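Local coordinates for malate dehydrogenase (Picrophilus torridus, PDB 4BGV) that catalyses the reversible oxidation of (S)-malate to oxaloacetate with NAD(+) as the electron acceptor, at the interface of chains A and B and the interface of chains A and C. Coordinates in Å, arbitrary orientation; residue numbers count along the deposited sequence, not the author numbering. Chains: chain A/B/C, Malate dehydrogenase.

Two contacts of chain A illustrate how a dehydrogenase of the LDH/MDH superfamily can build a tetramer from two kinds of two-fold interface. The centres of the C-alpha atoms of contact 1 and contact 2 lie about 17 Å apart, and they have no residue in common. Contact 1 sets strands 172-178 and 272-281 and neighbouring loops against a short segment of chain B; contact 2 sets helix 150-165 against helix 50-53 of chain C. The 3-10 helix 169-171, used in contact 2, runs directly into strand 172-178 of contact 1. Chain A can thus hold two partners at once, as in the four-copy deposited assembly.

Contact 1: the interface of chains A and B. Residues chain A 175, 190, 277, 289, 291; chain B 194-197.
With CG turned anti to its carbonyl carbon (chi1 -71°), the ring of A:Tyr190 presents one face to B:Gly195 and B:Pro197, while A:Phe175, whose CG lies opposite its own backbone N (chi1 -165°), brings a ring edge to B:Ser194. The two aromatic rings are also packed on each other within chain A: CD2 of the tyrosine sits over the centre of the phenylalanine ring, and CZ of A:Phe175 lies at the tyrosine's edge. This edge-to-face pair offers chain B two differently turned surfaces. The carbonyl oxygen O of B:Gly195 rests over the tyrosine face, displaced toward its rim, 3.2 Å from CG of A:Tyr190. Farther along the same ring, CD of B:Pro197 makes a CH-pi contact, 3.6 Å from the phenol carbon CZ of A:Tyr190. The carbonyl O of B:Ser194 instead lies in the plane of the phenylalanine ring, 3.3 Å from CE2 of A:Phe175, where the slightly positive ring hydrogens may suit it. B:Ile196 is the apolar plug between the ring of A:Phe175 and the side chains of A:Leu291 and A:Tyr289. Its CG1 is 3.9 Å from CE2 of A:Phe175 and equally 3.9 Å from the methyl CD2 of A:Leu291, whose side chain it crosses at about a right angle. Its terminal methyl CD1 reaches on to CB of A:Tyr289, at 3.8 Å, with A:Pro277 more loosely beside it. The patch is thus a largely apolar socket, with two backbone carbonyls of chain B set against its aromatic rings. Repeated with the chains exchanged, it would help join A and B as a symmetric dimer within the probable tetramer.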
# COMPACT_ATOMS: atom_id res chain seq x y z
N PHE A 175 -7.75 15.28 19.88
CA PHE A 175 -6.60 15.67 20.68
C PHE A 175 -6.72 15.16 22.11
O PHE A 175 -7.60 15.61 22.85
CB PHE A 175 -6.47 17.20 20.67
CG PHE A 175 -5.14 17.70 21.15
CD1 PHE A 175 -4.91 17.88 22.50
CD2 PHE A 175 -4.13 17.96 20.26
CE1 PHE A 175 -3.70 18.34 22.96
CE2 PHE A 175 -2.90 18.42 20.71
CZ PHE A 175 -2.69 18.60 22.06
N TYR A 190 -9.11 21.42 20.29
CA TYR A 190 -8.13 21.04 19.28
C TYR A 190 -8.58 19.84 18.46
O TYR A 190 -7.79 19.24 17.72
CB TYR A 190 -6.79 20.71 19.93
CG TYR A 190 -6.02 21.90 20.48
CD1 TYR A 190 -6.45 23.22 20.26
CD2 TYR A 190 -4.84 21.71 21.18
CE1 TYR A 190 -5.71 24.30 20.77
CE2 TYR A 190 -4.11 22.77 21.68
CZ TYR A 190 -4.54 24.05 21.48
OH TYR A 190 -3.79 25.09 21.99
N PRO A 277 2.30 15.67 23.81
CA PRO A 277 2.57 15.60 22.36
C PRO A 277 4.06 15.63 22.07
O PRO A 277 4.77 16.53 22.53
CB PRO A 277 1.93 16.89 21.81
CG PRO A 277 1.19 17.52 22.92
CD PRO A 277 1.71 16.96 24.21
N TYR A 289 6.21 19.20 22.70
CA TYR A 289 5.49 20.46 22.53
C TYR A 289 4.87 20.90 23.85
O TYR A 289 4.27 20.09 24.56
CB TYR A 289 4.42 20.30 21.45
CG TYR A 289 5.04 20.00 20.09
CD1 TYR A 289 5.33 18.70 19.71
CD2 TYR A 289 5.39 21.04 19.24
CE1 TYR A 289 5.92 18.43 18.46
CE2 TYR A 289 5.98 20.78 18.00
CZ TYR A 289 6.23 19.47 17.62
OH TYR A 289 6.82 19.23 16.40
N LEU A 291 2.09 22.74 25.69
CA LEU A 291 0.74 23.25 25.46
C LEU A 291 0.36 24.36 26.43
O LEU A 291 0.87 24.44 27.54
CB LEU A 291 -0.28 22.11 25.61
CG LEU A 291 -0.09 20.92 24.68
CD1 LEU A 291 -1.08 19.82 25.06
CD2 LEU A 291 -0.29 21.34 23.24
N SER B 194 -1.13 18.33 14.33
CA SER B 194 -1.78 17.42 15.27
C SER B 194 -2.68 18.15 16.27
O SER B 194 -2.72 17.82 17.47
CB SER B 194 -0.72 16.58 16.00
OG SER B 194 -0.05 15.73 15.08
N GLY B 195 -3.39 19.16 15.78
CA GLY B 195 -4.28 19.93 16.62
C GLY B 195 -3.68 21.18 17.24
O GLY B 195 -4.42 22.04 17.69
N ILE B 196 -2.35 21.27 17.27
CA ILE B 196 -1.71 22.44 17.88
C ILE B 196 -1.69 23.57 16.84
O ILE B 196 -1.15 23.39 15.76
CB ILE B 196 -0.27 22.11 18.33
CG1 ILE B 196 -0.28 20.94 19.32
CG2 ILE B 196 0.39 23.33 18.99
CD1 ILE B 196 1.11 20.38 19.60
N PRO B 197 -2.32 24.71 17.15
CA PRO B 197 -2.43 25.76 16.12
C PRO B 197 -1.07 26.19 15.60
O PRO B 197 -0.13 26.33 16.38
CB PRO B 197 -3.10 26.91 16.87
CG PRO B 197 -3.93 26.21 17.92
CD PRO B 197 -3.09 25.04 18.37

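Contact 2: the interface of chains A and C. Residues chain A 155, 158-159, 169; chain C 48-49, 51-52.
The pyrrolidine ring of C:Pro51 lies against A:Arg158 so that its CB stands over the centre of the guanidinium face, 3.4 Å from CZ of A:Arg158. The two side chains run past each other in opposite directions, and a bend at the third torsion of the arginine (chi3 69°) folds the flat group over the proline. Within chain A the guanidinium is steadied by a hydrogen bond of 2.9 Å from NH2 of A:Arg158 to the carbonyl O of A:Phe169, with that oxygen tilted out of the guanidinium plane. The proline is hemmed in from other directions too: A:Phe169 CB meets its CA at 3.8 Å, and A:Thr159 OG1 lies 3.4 Å from its CD. That hydroxyl is held by a 2.8 Å hydrogen bond from A:Thr159 OG1 to the carbonyl O of A:Thr155, one turn earlier in helix 150-165. Beside the proline, C:His52 crosses A:Thr155 at about a right angle and places NE2 2.5 Å from OG1 of A:Thr155. A hydrogen bond is chemically reasonable here, but it is unusually short and the threonine's chi1 of -26° is far from staggered, so its detail is doubtful. Helix 150-165 also carries the predicted substrate-binding A:Arg156, so this symmetric A-C interface may steady a helix that contributes to the active site, whose A:His180 lies about 14 Å from the centre of the contact, as well as assemble the subunits.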
# COMPACT_ATOMS: atom_id res chain seq x y z
N THR A 155 -6.99 7.13 18.29
CA THR A 155 -7.59 6.36 17.21
C THR A 155 -9.02 5.98 17.55
O THR A 155 -9.89 5.99 16.71
CB THR A 155 -6.80 5.08 16.90
OG1 THR A 155 -5.44 5.25 17.28
CG2 THR A 155 -6.88 4.80 15.42
N ARG A 158 -11.19 9.19 17.36
CA ARG A 158 -11.43 9.51 15.94
C ARG A 158 -12.47 8.58 15.30
O ARG A 158 -13.29 9.01 14.48
CB ARG A 158 -10.14 9.43 15.14
CG ARG A 158 -9.14 10.55 15.45
CD ARG A 158 -7.78 10.24 14.78
NE ARG A 158 -7.84 10.33 13.33
CZ ARG A 158 -6.85 9.94 12.52
NH1 ARG A 158 -5.75 9.44 13.04
NH2 ARG A 158 -6.98 10.06 11.20
N THR A 159 -12.41 7.30 15.63
CA THR A 159 -13.38 6.34 15.09
C THR A 159 -14.80 6.76 15.48
O THR A 159 -15.70 6.82 14.63
CB THR A 159 -13.11 4.92 15.62
OG1 THR A 159 -11.79 4.51 15.22
CG2 THR A 159 -14.15 3.94 15.08
N PHE A 169 -12.42 8.61 8.25
CA PHE A 169 -11.55 8.53 9.41
C PHE A 169 -10.29 9.37 9.19
O PHE A 169 -9.68 9.83 10.14
CB PHE A 169 -11.14 7.08 9.70
CG PHE A 169 -12.28 6.17 10.01
CD1 PHE A 169 -13.02 6.32 11.19
CD2 PHE A 169 -12.62 5.13 9.14
CE1 PHE A 169 -14.06 5.48 11.48
CE2 PHE A 169 -13.66 4.27 9.44
CZ PHE A 169 -14.39 4.45 10.61
N GLU C 48 -11.52 0.23 14.96
CA GLU C 48 -10.85 1.29 15.71
C GLU C 48 -9.43 1.60 15.22
O GLU C 48 -8.86 2.61 15.59
CB GLU C 48 -10.89 1.00 17.22
CG GLU C 48 -12.28 1.30 17.82
CD GLU C 48 -12.43 0.86 19.27
OE1 GLU C 48 -11.52 0.19 19.80
OE2 GLU C 48 -13.47 1.19 19.87
N GLY C 49 -8.88 0.73 14.38
CA GLY C 49 -7.59 1.00 13.77
C GLY C 49 -7.67 1.73 12.44
O GLY C 49 -6.65 2.12 11.88
N PRO C 51 -8.51 4.81 11.59
CA PRO C 51 -7.87 6.12 11.45
C PRO C 51 -6.36 6.04 11.19
O PRO C 51 -5.85 6.89 10.48
CB PRO C 51 -8.16 6.79 12.80
CG PRO C 51 -9.47 6.19 13.21
CD PRO C 51 -9.34 4.74 12.81
N HIS C 52 -5.67 5.04 11.76
CA HIS C 52 -4.25 4.86 11.48
C HIS C 52 -4.01 4.16 10.14
O HIS C 52 -3.15 4.58 9.37
CB HIS C 52 -3.57 4.04 12.57
CG HIS C 52 -3.38 4.76 13.86
ND1 HIS C 52 -2.79 6.00 13.95
CD2 HIS C 52 -3.68 4.40 15.13
CE1 HIS C 52 -2.75 6.38 15.21
NE2 HIS C 52 -3.29 5.43 15.95